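Local coordinates for surface presentation of antigens protein SpaO (Salmonella typhimurium, PDB 4YX7) that takes part in the secretory pathway that presents on the bacterial surface the determinants needed for Salmonella to enter mammalian cells, at residues I16-T21 with T39-V44; R9-F14 with V44-K49. All blocks are in the same frame, centred on the assembly; numbering follows the deposited sequence.

Contact 1: I16-T21 with T39-V44; sequences IGSSDT and TSRAEV
Ser18 and Thr39 face each other as an antiparallel hydrogen-bonded pair, and two backbone bonds join them. Ser18 N gives its hydrogen to Thr39 O at 2.9 Å, and Thr39 N returns one to Ser18 O at 3.1 Å; in both, the donor lies nearly along the C=O axis. A third backbone bond is of another kind. Arg41 N reaches Ile16 O at 3.2 Å from well above the carbonyl plane, with a C=O...N angle of only 102°. Beside it, Ile16 CA makes a CA-H...O contact of 3.1 Å with Arg41 O.

Close packing centres on Gly17, whose CA lies 3.2 Å from Thr39 O. At its backbone angles a CB would be jammed against the carbonyl oxygen of Ile16. On the Ser18 side, Arg41 CG, anti to its own carbonyl carbon and beside the backbone N (chi1 -35°), packs 3.8 Å from Gly17 CA.

Among charged groups, Arg41 NE forms a weak salt bridge with Glu43 OE2 on its own strand.

Ser19 OG bonds Leu36 O and Arg38 N, and residues 17-21 also pair in an antiparallel ladder with a strand of another chain. The arrangement is that of a strongly twisted antiparallel ladder, continued into an intermolecular beta sheet.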
loop_
_atom_site.group_PDB
_atom_site.type_symbol
_atom_site.label_atom_id
_atom_site.label_comp_id
_atom_site.label_asym_id
_atom_site.label_seq_id
_atom_site.Cartn_x
_atom_site.Cartn_y
_atom_site.Cartn_z
ATOM N N ILE A 16 15.500 2.082 -0.039
ATOM C CA ILE A 16 14.547 1.465 -0.963
ATOM C C ILE A 16 14.579 2.084 -2.359
ATOM O O ILE A 16 13.852 1.656 -3.251
ATOM C CB ILE A 16 13.105 1.560 -0.441
ATOM C CG1 ILE A 16 12.688 3.028 -0.300
ATOM C CG2 ILE A 16 12.963 0.803 0.872
ATOM C CD1 ILE A 16 11.272 3.224 0.152
ATOM N N GLY A 17 15.417 3.089 -2.563
ATOM C CA GLY A 17 15.515 3.662 -3.884
ATOM C C GLY A 17 16.279 4.953 -3.891
ATOM O O GLY A 17 16.560 5.505 -2.831
ATOM N N SER A 18 16.623 5.421 -5.093
ATOM C CA SER A 18 17.351 6.668 -5.240
ATOM C C SER A 18 16.989 7.391 -6.524
ATOM O O SER A 18 16.426 6.813 -7.450
ATOM C CB SER A 18 18.859 6.426 -5.187
ATOM O OG SER A 18 19.295 5.713 -6.327
ATOM N N SER A 19 17.308 8.677 -6.550
ATOM C CA SER A 19 17.063 9.519 -7.705
ATOM C C SER A 19 18.185 10.528 -7.826
ATOM O O SER A 19 18.425 11.293 -6.901
ATOM C CB SER A 19 15.725 10.240 -7.578
ATOM O OG SER A 19 14.644 9.388 -7.894
ATOM N N ASP A 20 18.883 10.538 -8.954
ATOM C CA ASP A 20 19.859 11.591 -9.193
ATOM C C ASP A 20 19.157 12.915 -9.503
ATOM O O ASP A 20 18.413 13.035 -10.483
ATOM C CB ASP A 20 20.808 11.209 -10.320
ATOM C CG ASP A 20 22.125 10.655 -9.811
ATOM O OD1 ASP A 20 22.682 11.240 -8.855
ATOM O OD2 ASP A 20 22.614 9.646 -10.373
ATOM N N THR A 21 19.407 13.904 -8.650
ATOM C CA THR A 21 18.723 15.198 -8.689
ATOM C C THR A 21 19.669 16.319 -9.119
ATOM O O THR A 21 20.825 16.382 -8.698
ATOM C CB THR A 21 18.138 15.569 -7.336
ATOM O OG1 THR A 21 17.224 14.548 -6.954
ATOM C CG2 THR A 21 17.400 16.928 -7.399
ATOM N N THR A 39 15.194 4.857 -9.499
ATOM C CA THR A 39 15.900 3.583 -9.423
ATOM C C THR A 39 15.507 2.909 -8.131
ATOM O O THR A 39 15.771 3.441 -7.058
ATOM C CB THR A 39 17.442 3.747 -9.467
ATOM O OG1 THR A 39 17.821 4.515 -10.617
ATOM C CG2 THR A 39 18.128 2.387 -9.523
ATOM N N SER A 40 14.859 1.752 -8.230
ATOM C CA SER A 40 14.455 0.999 -7.049
ATOM C C SER A 40 15.602 0.149 -6.529
ATOM O O SER A 40 16.167 -0.662 -7.259
ATOM C CB SER A 40 13.258 0.109 -7.354
ATOM O OG SER A 40 13.665 -1.012 -8.113
ATOM N N ARG A 41 15.943 0.349 -5.263
ATOM C CA ARG A 41 16.992 -0.415 -4.611
ATOM C C ARG A 41 16.409 -1.066 -3.361
ATOM O O ARG A 41 15.284 -0.755 -2.969
ATOM C CB ARG A 41 18.177 0.488 -4.253
ATOM C CG ARG A 41 18.447 1.591 -5.269
ATOM C CD ARG A 41 19.698 2.407 -4.919
ATOM N NE ARG A 41 20.806 2.145 -5.839
ATOM C CZ ARG A 41 21.396 3.065 -6.596
ATOM N NH1 ARG A 41 20.992 4.323 -6.542
ATOM N NH2 ARG A 41 22.395 2.726 -7.404
ATOM N N ALA A 42 17.154 -1.990 -2.762
ATOM C CA ALA A 42 16.829 -2.521 -1.438
ATOM C C ALA A 42 18.134 -2.876 -0.772
ATOM O O ALA A 42 18.452 -4.046 -0.602
ATOM C CB ALA A 42 15.924 -3.724 -1.526
ATOM N N GLU A 43 18.902 -1.852 -0.416
ATOM C CA GLU A 43 20.268 -2.039 0.062
ATOM C C GLU A 43 20.464 -1.556 1.490
ATOM O O GLU A 43 19.845 -0.590 1.919
ATOM C CB GLU A 43 21.263 -1.300 -0.835
ATOM C CG GLU A 43 21.167 -1.580 -2.307
ATOM C CD GLU A 43 21.503 -0.339 -3.119
ATOM O OE1 GLU A 43 21.124 0.768 -2.677
ATOM O OE2 GLU A 43 22.166 -0.460 -4.175
ATOM N N VAL A 44 21.346 -2.232 2.213
ATOM C CA VAL A 44 21.775 -1.756 3.513
ATOM C C VAL A 44 23.048 -0.938 3.329
ATOM O O VAL A 44 24.019 -1.389 2.720
ATOM C CB VAL A 44 22.028 -2.902 4.501
ATOM C CG1 VAL A 44 22.157 -2.350 5.894
ATOM C CG2 VAL A 44 20.910 -3.914 4.437
#

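Contact 2: R9-F14 with V44-K49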
loop_
_atom_site.group_PDB
_atom_site.type_symbol
_atom_site.label_atom_id
_atom_site.label_comp_id
_atom_site.label_asym_id
_atom_site.label_seq_id
_atom_site.Cartn_x
_atom_site.Cartn_y
_atom_site.Cartn_z
ATOM N N ARG A 9 29.313 1.393 17.558
ATOM C CA ARG A 9 28.019 1.311 16.889
ATOM C C ARG A 9 28.044 1.867 15.448
ATOM O O ARG A 9 28.800 2.793 15.119
ATOM C CB ARG A 9 26.961 2.041 17.716
ATOM N N TRP A 10 27.196 1.296 14.597
ATOM C CA TRP A 10 27.235 1.572 13.170
ATOM C C TRP A 10 25.875 2.035 12.682
ATOM O O TRP A 10 24.889 1.327 12.840
ATOM C CB TRP A 10 27.668 0.322 12.395
ATOM C CG TRP A 10 28.867 -0.398 12.968
ATOM C CD1 TRP A 10 28.928 -1.092 14.145
ATOM C CD2 TRP A 10 30.159 -0.523 12.369
ATOM N NE1 TRP A 10 30.177 -1.616 14.324
ATOM C CE2 TRP A 10 30.955 -1.286 13.245
ATOM C CE3 TRP A 10 30.726 -0.056 11.176
ATOM C CZ2 TRP A 10 32.286 -1.595 12.972
ATOM C CZ3 TRP A 10 32.051 -0.363 10.903
ATOM C CH2 TRP A 10 32.815 -1.126 11.800
ATOM N N PRO A 11 25.820 3.221 12.061
ATOM C CA PRO A 11 24.548 3.782 11.608
ATOM C C PRO A 11 24.087 3.175 10.294
ATOM O O PRO A 11 24.663 3.502 9.260
ATOM C CB PRO A 11 24.876 5.266 11.430
ATOM C CG PRO A 11 26.294 5.267 11.041
ATOM C CD PRO A 11 26.950 4.103 11.734
ATOM N N LEU A 12 23.064 2.325 10.311
ATOM C CA LEU A 12 22.619 1.717 9.062
ATOM C C LEU A 12 21.435 2.463 8.452
ATOM O O LEU A 12 20.569 2.964 9.159
ATOM C CB LEU A 12 22.256 0.253 9.275
ATOM C CG LEU A 12 23.304 -0.637 9.939
ATOM C CD1 LEU A 12 22.796 -2.048 10.000
ATOM C CD2 LEU A 12 24.617 -0.581 9.201
ATOM N N ARG A 13 21.432 2.557 7.128
ATOM C CA ARG A 13 20.317 3.127 6.387
ATOM C C ARG A 13 19.776 2.045 5.485
ATOM O O ARG A 13 20.536 1.413 4.749
ATOM C CB ARG A 13 20.748 4.335 5.558
ATOM C CG ARG A 13 21.482 5.397 6.338
ATOM C CD ARG A 13 21.641 6.636 5.499
ATOM N NE ARG A 13 22.192 6.311 4.191
ATOM C CZ ARG A 13 23.484 6.092 3.972
ATOM N NH1 ARG A 13 24.342 6.161 4.981
ATOM N NH2 ARG A 13 23.923 5.799 2.751
ATOM N N PHE A 14 18.474 1.809 5.555
ATOM C CA PHE A 14 17.855 0.831 4.683
ATOM C C PHE A 14 17.215 1.556 3.512
ATOM O O PHE A 14 16.150 2.141 3.620
ATOM C CB PHE A 14 16.858 -0.028 5.466
ATOM C CG PHE A 14 17.520 -0.872 6.536
ATOM C CD1 PHE A 14 17.745 -0.354 7.813
ATOM C CD2 PHE A 14 17.956 -2.152 6.258
ATOM C CE1 PHE A 14 18.372 -1.105 8.792
ATOM C CE2 PHE A 14 18.572 -2.906 7.233
ATOM C CZ PHE A 14 18.778 -2.381 8.503
ATOM N N VAL A 44 21.346 -2.232 2.213
ATOM C CA VAL A 44 21.775 -1.756 3.513
ATOM C C VAL A 44 23.048 -0.938 3.329
ATOM O O VAL A 44 24.019 -1.389 2.720
ATOM C CB VAL A 44 22.028 -2.902 4.501
ATOM C CG1 VAL A 44 22.157 -2.350 5.894
ATOM C CG2 VAL A 44 20.910 -3.914 4.437
ATOM N N TYR A 45 23.019 0.286 3.836
ATOM C CA TYR A 45 24.165 1.169 3.776
ATOM C C TYR A 45 24.637 1.519 5.178
ATOM O O TYR A 45 23.837 1.668 6.101
ATOM C CB TYR A 45 23.827 2.455 3.005
ATOM C CG TYR A 45 24.038 2.375 1.515
ATOM C CD1 TYR A 45 23.155 1.683 0.711
ATOM C CD2 TYR A 45 25.121 3.003 0.912
ATOM C CE1 TYR A 45 23.338 1.611 -0.653
ATOM C CE2 TYR A 45 25.318 2.932 -0.459
ATOM C CZ TYR A 45 24.415 2.235 -1.238
ATOM O OH TYR A 45 24.583 2.159 -2.606
ATOM N N CYS A 46 25.951 1.613 5.324
ATOM C CA CYS A 46 26.568 2.263 6.459
ATOM C C CYS A 46 27.484 3.320 5.884
ATOM O O CYS A 46 28.511 2.997 5.303
ATOM C CB CYS A 46 27.344 1.274 7.323
ATOM S SG CYS A 46 27.879 1.963 8.892
ATOM N N TYR A 47 27.098 4.578 6.024
ATOM C CA TYR A 47 27.747 5.659 5.291
ATOM C C TYR A 47 27.729 5.340 3.785
ATOM O O TYR A 47 26.691 4.974 3.245
ATOM C CB TYR A 47 29.169 5.885 5.830
ATOM C CG TYR A 47 29.190 6.175 7.324
ATOM C CD1 TYR A 47 28.751 7.395 7.816
ATOM C CD2 TYR A 47 29.638 5.232 8.239
ATOM C CE1 TYR A 47 28.762 7.673 9.168
ATOM C CE2 TYR A 47 29.650 5.504 9.593
ATOM C CZ TYR A 47 29.210 6.730 10.045
ATOM O OH TYR A 47 29.212 7.024 11.386
ATOM N N ALA A 48 28.865 5.452 3.112
ATOM C CA ALA A 48 28.896 5.240 1.662
ATOM C C ALA A 48 29.123 3.773 1.274
ATOM O O ALA A 48 29.218 3.448 0.086
ATOM C CB ALA A 48 29.967 6.125 1.029
ATOM N N LYS A 49 29.198 2.897 2.278
ATOM C CA LYS A 49 29.451 1.472 2.065
ATOM C C LYS A 49 28.174 0.656 1.927
ATOM O O LYS A 49 27.370 0.599 2.849
ATOM C CB LYS A 49 30.278 0.901 3.219
ATOM C CG LYS A 49 31.779 0.824 2.976
ATOM C CD LYS A 49 32.336 2.117 2.406
ATOM C CE LYS A 49 33.647 1.888 1.679
ATOM N NZ LYS A 49 34.023 3.069 0.856
HETATM O O HOH W 1 24.854 5.457 7.632
#
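Arg13 and Tyr45 lie on one face of the sheet as an antiparallel hydrogen-bonded pair, and the arginine folds across its partner toward the turn. The chain bends about CG-CD (chi3 -50°), which turns NE aside, and the guanidinium comes to rest with one face over Tyr45 CB, 3.4 Å from Arg13 NH2. Its plane stands 41° from the tyrosine ring, an oblique crossing and not a stack. The end of the group grips a single atom: Arg13 NH2 binds Tyr47 O at 2.9 Å and NH1 binds it at 3.2 Å, both from the same side of the carbonyl plane, with the oxygen close to the guanidinium plane. A water beside this grip donates to Pro11 O and accepts from Tyr47 N, with a weaker bond from Arg13 NH1, and so ties the turn back to the strand. Beyond this pair of segments, Arg13 NE forms a salt bridge with an acidic side chain of another chain.

Farther along the Arg13 face, the Pro11 ring and the Tyr47 side chain cross at about a right angle, Pro11 CG meeting Tyr47 CZ at 3.4 Å.

The other face is apolar. Leu12 CD2 packs on Cys46 CB at 3.8 Å, while Phe14 and Val44 lie side by side, pointing the same way, with Phe14 CE2 3.8 Å from Val44 CG2. Phe14 also meets Phe54 edge-to-face. Cys46 SG, anti to the backbone N (chi1 -170°), is directed to Pro11 CD at 3.7 Å and lies near the plane of the Trp10 ring at its edge, by CE3, with Trp10 CB closer.

Between the two faces, Arg13 and Tyr45 exchange two nearly straight backbone bonds. Residues 46-49 then form a type II' beta turn, closed by paired bonds between Cys46 and Lys49: a two-residue beta hairpin whose turn is held by the Arg13 side chain of the adjacent antiparallel strand.

Contacts 1 and 2 are successive lengths of one antiparallel pairing, between strands 9-22 and 39-46, with centres about 14 Å apart. Because the strands run in opposite senses, contact 1 is nested along the chain within the loop closed by contact 2, and Val44 belongs to both. The first strand passes through contact 2 before contact 1; the second meets them in reverse order and then turns into strand 49-57. Strand 9-22 is outermost within its own chain, yet along both contacts residues of it also pair with a strand from outside the chain. The example illustrates how one long strand can serve at once the fold of this SpaO fragment and its assembly.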